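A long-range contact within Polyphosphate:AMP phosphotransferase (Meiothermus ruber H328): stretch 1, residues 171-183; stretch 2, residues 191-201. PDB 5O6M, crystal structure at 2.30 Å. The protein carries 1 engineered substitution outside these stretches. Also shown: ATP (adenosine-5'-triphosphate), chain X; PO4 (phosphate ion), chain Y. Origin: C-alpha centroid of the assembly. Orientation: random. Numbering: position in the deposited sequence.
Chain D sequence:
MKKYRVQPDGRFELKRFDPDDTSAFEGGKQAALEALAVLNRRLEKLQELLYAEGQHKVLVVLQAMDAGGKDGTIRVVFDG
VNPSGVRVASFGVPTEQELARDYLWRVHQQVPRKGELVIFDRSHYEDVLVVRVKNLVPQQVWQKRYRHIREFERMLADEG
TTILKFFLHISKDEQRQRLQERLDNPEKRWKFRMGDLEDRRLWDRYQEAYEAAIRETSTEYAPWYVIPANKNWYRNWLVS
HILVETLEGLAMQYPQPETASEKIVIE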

# COMPACT_ATOMS: atom_id res chain seq x y z
N SER D 171 37.47 2.65 2.96
CA SER D 171 38.46 3.01 1.96
C SER D 171 38.32 2.14 0.71
O SER D 171 37.67 1.08 0.72
CB SER D 171 39.86 2.87 2.54
OG SER D 171 40.11 1.51 2.86
N LYS D 172 38.96 2.58 -0.37
CA LYS D 172 38.90 1.83 -1.62
C LYS D 172 39.56 0.46 -1.47
O LYS D 172 39.06 -0.54 -2.00
CB LYS D 172 39.56 2.61 -2.75
CG LYS D 172 39.42 1.95 -4.11
CD LYS D 172 40.02 2.79 -5.22
CE LYS D 172 39.87 2.08 -6.57
NZ LYS D 172 40.21 2.97 -7.72
N ASP D 173 40.68 0.40 -0.76
CA ASP D 173 41.36 -0.88 -0.55
C ASP D 173 40.57 -1.77 0.40
O ASP D 173 40.55 -2.99 0.24
CB ASP D 173 42.78 -0.65 -0.04
CG ASP D 173 43.37 -1.88 0.61
OD1 ASP D 173 43.64 -2.87 -0.11
OD2 ASP D 173 43.57 -1.86 1.85
N GLU D 174 39.93 -1.17 1.41
CA GLU D 174 39.11 -1.97 2.32
C GLU D 174 37.95 -2.63 1.58
O GLU D 174 37.64 -3.80 1.82
CB GLU D 174 38.59 -1.11 3.47
CG GLU D 174 37.65 -1.88 4.38
CD GLU D 174 38.35 -3.02 5.10
OE1 GLU D 174 39.59 -2.95 5.28
OE2 GLU D 174 37.67 -4.00 5.47
N GLN D 175 37.30 -1.90 0.67
CA GLN D 175 36.22 -2.51 -0.10
C GLN D 175 36.73 -3.70 -0.89
O GLN D 175 36.02 -4.71 -1.04
CB GLN D 175 35.59 -1.49 -1.05
CG GLN D 175 34.49 -2.08 -1.91
CD GLN D 175 33.98 -1.14 -2.98
OE1 GLN D 175 34.76 -0.50 -3.68
NE2 GLN D 175 32.66 -1.06 -3.12
N ARG D 176 37.96 -3.62 -1.40
CA ARG D 176 38.51 -4.72 -2.18
C ARG D 176 38.55 -6.01 -1.37
O ARG D 176 38.21 -7.08 -1.89
CB ARG D 176 39.91 -4.36 -2.68
CG ARG D 176 40.31 -5.04 -3.98
CD ARG D 176 41.60 -5.86 -3.84
NE ARG D 176 42.46 -5.37 -2.76
CZ ARG D 176 42.74 -6.06 -1.66
NH1 ARG D 176 42.24 -7.28 -1.49
NH2 ARG D 176 43.53 -5.54 -0.73
N GLN D 177 38.94 -5.92 -0.10
CA GLN D 177 39.00 -7.12 0.73
C GLN D 177 37.61 -7.69 0.99
O GLN D 177 37.38 -8.90 0.83
CB GLN D 177 39.70 -6.82 2.06
CG GLN D 177 41.06 -6.16 1.93
CD GLN D 177 41.70 -5.90 3.28
OE1 GLN D 177 42.20 -4.81 3.54
NE2 GLN D 177 41.70 -6.91 4.14
N ARG D 178 36.66 -6.83 1.37
CA ARG D 178 35.32 -7.32 1.68
C ARG D 178 34.67 -7.94 0.45
O ARG D 178 34.00 -8.98 0.55
CB ARG D 178 34.47 -6.19 2.26
CG ARG D 178 35.12 -5.57 3.49
CD ARG D 178 34.19 -4.65 4.26
NE ARG D 178 34.82 -4.21 5.50
CZ ARG D 178 34.25 -3.43 6.41
NH1 ARG D 178 33.01 -2.99 6.23
NH2 ARG D 178 34.91 -3.09 7.51
N LEU D 179 34.85 -7.33 -0.72
CA LEU D 179 34.34 -7.94 -1.94
C LEU D 179 35.02 -9.28 -2.21
O LEU D 179 34.35 -10.27 -2.54
CB LEU D 179 34.51 -7.00 -3.13
CG LEU D 179 33.53 -5.83 -3.25
CD1 LEU D 179 33.98 -4.84 -4.31
CD2 LEU D 179 32.12 -6.33 -3.55
N GLN D 180 36.35 -9.33 -2.07
CA GLN D 180 37.07 -10.60 -2.20
C GLN D 180 36.59 -11.62 -1.18
O GLN D 180 36.18 -12.73 -1.53
CB GLN D 180 38.58 -10.36 -2.06
CG GLN D 180 39.44 -11.55 -2.50
CD GLN D 180 39.32 -11.85 -3.99
OE1 GLN D 180 39.94 -11.20 -4.82
NE2 GLN D 180 38.51 -12.86 -4.32
N GLU D 181 36.64 -11.25 0.11
CA GLU D 181 36.13 -12.14 1.15
C GLU D 181 34.70 -12.57 0.85
O GLU D 181 34.30 -13.69 1.19
CB GLU D 181 36.22 -11.45 2.51
CG GLU D 181 36.28 -12.39 3.70
CD GLU D 181 34.96 -13.08 3.97
OE1 GLU D 181 34.97 -14.30 4.24
OE2 GLU D 181 33.91 -12.41 3.91
N ARG D 182 33.92 -11.70 0.20
CA ARG D 182 32.57 -12.06 -0.19
C ARG D 182 32.57 -13.22 -1.18
O ARG D 182 31.69 -14.09 -1.14
CB ARG D 182 31.87 -10.84 -0.80
CG ARG D 182 30.35 -10.90 -0.84
CD ARG D 182 29.79 -9.52 -1.17
NE ARG D 182 29.65 -8.67 0.02
CZ ARG D 182 28.77 -7.69 0.14
NH1 ARG D 182 28.71 -6.97 1.25
NH2 ARG D 182 27.95 -7.41 -0.87
N LEU D 183 33.56 -13.25 -2.09
CA LEU D 183 33.70 -14.38 -3.00
C LEU D 183 34.27 -15.61 -2.29
O LEU D 183 33.82 -16.73 -2.52
CB LEU D 183 34.57 -14.00 -4.19
CG LEU D 183 33.87 -13.21 -5.29
CD1 LEU D 183 33.25 -11.96 -4.71
CD2 LEU D 183 34.83 -12.86 -6.42
N LYS D 191 25.83 -12.80 -2.01
CA LYS D 191 25.80 -11.34 -1.95
C LYS D 191 26.55 -10.66 -3.08
O LYS D 191 26.33 -9.47 -3.32
CB LYS D 191 26.37 -10.85 -0.62
CG LYS D 191 25.53 -11.12 0.61
CD LYS D 191 26.33 -10.85 1.87
CE LYS D 191 25.45 -10.74 3.09
NZ LYS D 191 24.70 -9.44 3.10
N PHE D 192 27.44 -11.37 -3.78
CA PHE D 192 28.28 -10.74 -4.78
C PHE D 192 27.57 -10.68 -6.13
O PHE D 192 27.09 -11.69 -6.63
CB PHE D 192 29.61 -11.49 -4.93
CG PHE D 192 30.51 -10.92 -5.99
CD1 PHE D 192 30.55 -11.48 -7.26
CD2 PHE D 192 31.30 -9.81 -5.73
CE1 PHE D 192 31.37 -10.96 -8.24
CE2 PHE D 192 32.12 -9.28 -6.70
CZ PHE D 192 32.16 -9.86 -7.96
N ARG D 193 27.52 -9.48 -6.70
CA ARG D 193 27.04 -9.25 -8.05
C ARG D 193 28.18 -8.76 -8.93
O ARG D 193 29.15 -8.17 -8.44
CB ARG D 193 25.90 -8.22 -8.08
CG ARG D 193 24.64 -8.62 -7.34
CD ARG D 193 23.57 -7.58 -7.58
NE ARG D 193 22.36 -7.82 -6.81
CZ ARG D 193 21.29 -7.03 -6.84
NH1 ARG D 193 21.29 -5.96 -7.61
NH2 ARG D 193 20.22 -7.32 -6.10
N MET D 194 28.05 -9.00 -10.23
CA MET D 194 29.01 -8.41 -11.17
C MET D 194 28.86 -6.90 -11.21
O MET D 194 29.84 -6.18 -11.38
CB MET D 194 28.84 -9.02 -12.56
CG MET D 194 29.34 -10.46 -12.65
SD MET D 194 31.10 -10.60 -12.26
CE MET D 194 31.82 -9.54 -13.51
N GLY D 195 27.62 -6.40 -11.08
CA GLY D 195 27.43 -4.97 -10.96
C GLY D 195 28.28 -4.36 -9.86
O GLY D 195 28.62 -3.18 -9.91
N ASP D 196 28.62 -5.16 -8.84
CA ASP D 196 29.50 -4.67 -7.79
C ASP D 196 30.83 -4.20 -8.37
O ASP D 196 31.42 -3.22 -7.89
CB ASP D 196 29.75 -5.78 -6.75
CG ASP D 196 28.65 -5.86 -5.70
OD1 ASP D 196 28.81 -6.65 -4.75
OD2 ASP D 196 27.65 -5.12 -5.82
N LEU D 197 31.31 -4.89 -9.41
CA LEU D 197 32.58 -4.52 -10.03
C LEU D 197 32.45 -3.22 -10.81
O LEU D 197 33.29 -2.32 -10.67
CB LEU D 197 33.06 -5.66 -10.93
CG LEU D 197 33.32 -6.97 -10.18
CD1 LEU D 197 33.86 -8.03 -11.12
CD2 LEU D 197 34.28 -6.73 -9.02
N GLU D 198 31.41 -3.10 -11.63
CA GLU D 198 31.21 -1.87 -12.39
C GLU D 198 31.04 -0.66 -11.48
O GLU D 198 31.47 0.44 -11.82
CB GLU D 198 29.99 -2.00 -13.31
CG GLU D 198 30.17 -3.01 -14.44
CD GLU D 198 28.94 -3.12 -15.32
OE1 GLU D 198 27.90 -2.51 -14.97
OE2 GLU D 198 29.01 -3.81 -16.35
N ASP D 199 30.40 -0.85 -10.32
CA ASP D 199 30.32 0.24 -9.35
C ASP D 199 31.67 0.50 -8.69
O ASP D 199 31.99 1.66 -8.39
CB ASP D 199 29.26 -0.07 -8.29
CG ASP D 199 27.84 0.05 -8.82
OD1 ASP D 199 27.62 0.83 -9.77
OD2 ASP D 199 26.95 -0.64 -8.29
N ARG D 200 32.47 -0.54 -8.48
CA ARG D 200 33.80 -0.35 -7.91
C ARG D 200 34.70 0.41 -8.88
O ARG D 200 35.47 1.28 -8.46
CB ARG D 200 34.43 -1.69 -7.56
CG ARG D 200 35.91 -1.56 -7.30
CD ARG D 200 36.50 -2.74 -6.58
NE ARG D 200 37.93 -2.55 -6.42
CZ ARG D 200 38.48 -1.88 -5.41
NH1 ARG D 200 37.71 -1.35 -4.48
NH2 ARG D 200 39.80 -1.74 -5.34
N ARG D 201 34.61 0.09 -10.16
CA ARG D 201 35.37 0.80 -11.18
C ARG D 201 35.05 2.29 -11.17
O ARG D 201 35.89 3.11 -11.57
CB ARG D 201 35.10 0.16 -12.54
CG ARG D 201 35.70 0.85 -13.73
CD ARG D 201 35.20 0.17 -14.99
NE ARG D 201 33.77 0.38 -15.18
CZ ARG D 201 33.23 1.49 -15.66
NH1 ARG D 201 34.00 2.51 -16.02
NH2 ARG D 201 31.91 1.58 -15.78
PG ATP X . 22.52 -4.40 -1.27
O1G ATP X . 21.73 -3.27 -0.65
O2G ATP X . 23.81 -3.92 -1.92
O3G ATP X . 22.85 -5.51 -0.27
PB ATP X . 20.87 -6.42 -2.59
O1B ATP X . 21.50 -7.34 -3.57
O2B ATP X . 20.65 -6.97 -1.18
O3B ATP X . 21.68 -5.06 -2.45
PA ATP X . 18.72 -4.52 -3.37
O1A ATP X . 18.22 -3.99 -2.08
O2A ATP X . 17.63 -4.82 -4.39
O3A ATP X . 19.45 -5.92 -3.12
O5' ATP X . 19.71 -3.44 -4.10
C5' ATP X . 19.99 -3.56 -5.51
C4' ATP X . 20.47 -2.26 -6.12
O4' ATP X . 19.42 -1.27 -6.17
C3' ATP X . 21.67 -1.58 -5.44
O3' ATP X . 22.81 -1.68 -6.28
C2' ATP X . 21.23 -0.11 -5.31
O2' ATP X . 22.24 0.82 -5.65
C1' ATP X . 20.10 -0.05 -6.33
N9 ATP X . 19.17 1.07 -6.17
C8 ATP X . 18.56 1.50 -5.02
N7 ATP X . 17.87 2.61 -5.17
C5 ATP X . 18.03 2.91 -6.51
C6 ATP X . 17.55 3.98 -7.31
N6 ATP X . 16.84 5.00 -6.83
N1 ATP X . 17.88 3.98 -8.61
C2 ATP X . 18.65 2.99 -9.09
N3 ATP X . 19.17 1.95 -8.43
C4 ATP X . 18.82 1.97 -7.14
P PO4 Y . 27.03 -4.19 3.08
O1 PO4 Y . 28.14 -4.75 3.95
O2 PO4 Y . 26.99 -4.93 1.76
O3 PO4 Y . 25.71 -4.37 3.79
O4 PO4 Y . 27.25 -2.72 2.80

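Two antiparallel helices need not pack intimately along their length to hold each other; a few long side chains can span the gap, and an arginine reaching into the partner's backbone can do much of the work. The contact between residues 171-183 and 191-201 illustrates the principle. The helix axes run at 171° to each other and come no closer than 11.9 Å, so between the helices long side chains must span the gap, while K191 and F192, ahead of the second helix, approach more closely; the whole contact buries 581 Å².

Walking along the second stretch, the first partner is K191. Its CA-CB bond points toward the first helix, but the end of its side chain leads away, so the near part of the residue makes the contact. CB of K191 lies over one face of the R182 guanidinium and 3.7 Å from R182 CD, an aliphatic packing in which the charged amine takes no part. The same guanidinium uses its edge differently: R182 NH1 donates a hydrogen bond of 2.7 Å to O2 of the phosphate ion, nearly straight at 170°. One arginine thus packs by its face and bonds by its edge.

F192 follows, where the backbones draw near, its CA lying 6.4 Å from that of R182. Its ring is the apolar centre at this end. L183 CD1 stands over one face, 3.4 Å from the ring centroid and 25° off the normal, a CH-pi contact; the closest pair, L183 CD1 to F192 CD2, is 3.1 Å, which is tight. L179 CD2 meets the ring at its edge, 4.2 Å from F192 CD2. Both leucines have CA-CB bonds directed sideways, yet their ends come nearer to the second stretch.

R193 turns away from this contact, and its guanidinium instead receives the nucleotide, with R193 NH2 2.8 Å from O1B of ATP. Four residues beyond F192, D196 points toward the first helix. Its OD1 is 3.5 Å from L179 CD2 and 4.0 Å from R182 NH2. The latter pair brings opposite charges near each other but is too long for a salt bridge, and OD1 is buried without a hydrogen-bonding partner: proximity of charge does not guarantee a bond.

R200, a further turn along, is the largest contributor, covered over 139 Å² by the first stretch. Its side chain is a knob in a hole formed by K172, Q175, R176 and L179. L179 CD1 packs against the aliphatic stem, 4.0 Å from R200 CD. Farther out, R176 CG and K172 CE cover opposite faces of the guanidinium, so the methylenes of two basic residues sandwich a third. The edge remains free for polar partners. R200 NH1 donates to K172 O at 2.9 Å and to Q175 OE1 at 3.2 Å, the first the straighter at 159° against 140°. K172 O also accepts a weak helical bond from R176 N, at 3.3 Å, so this carbonyl serves both its own helix and the arginine across the gap.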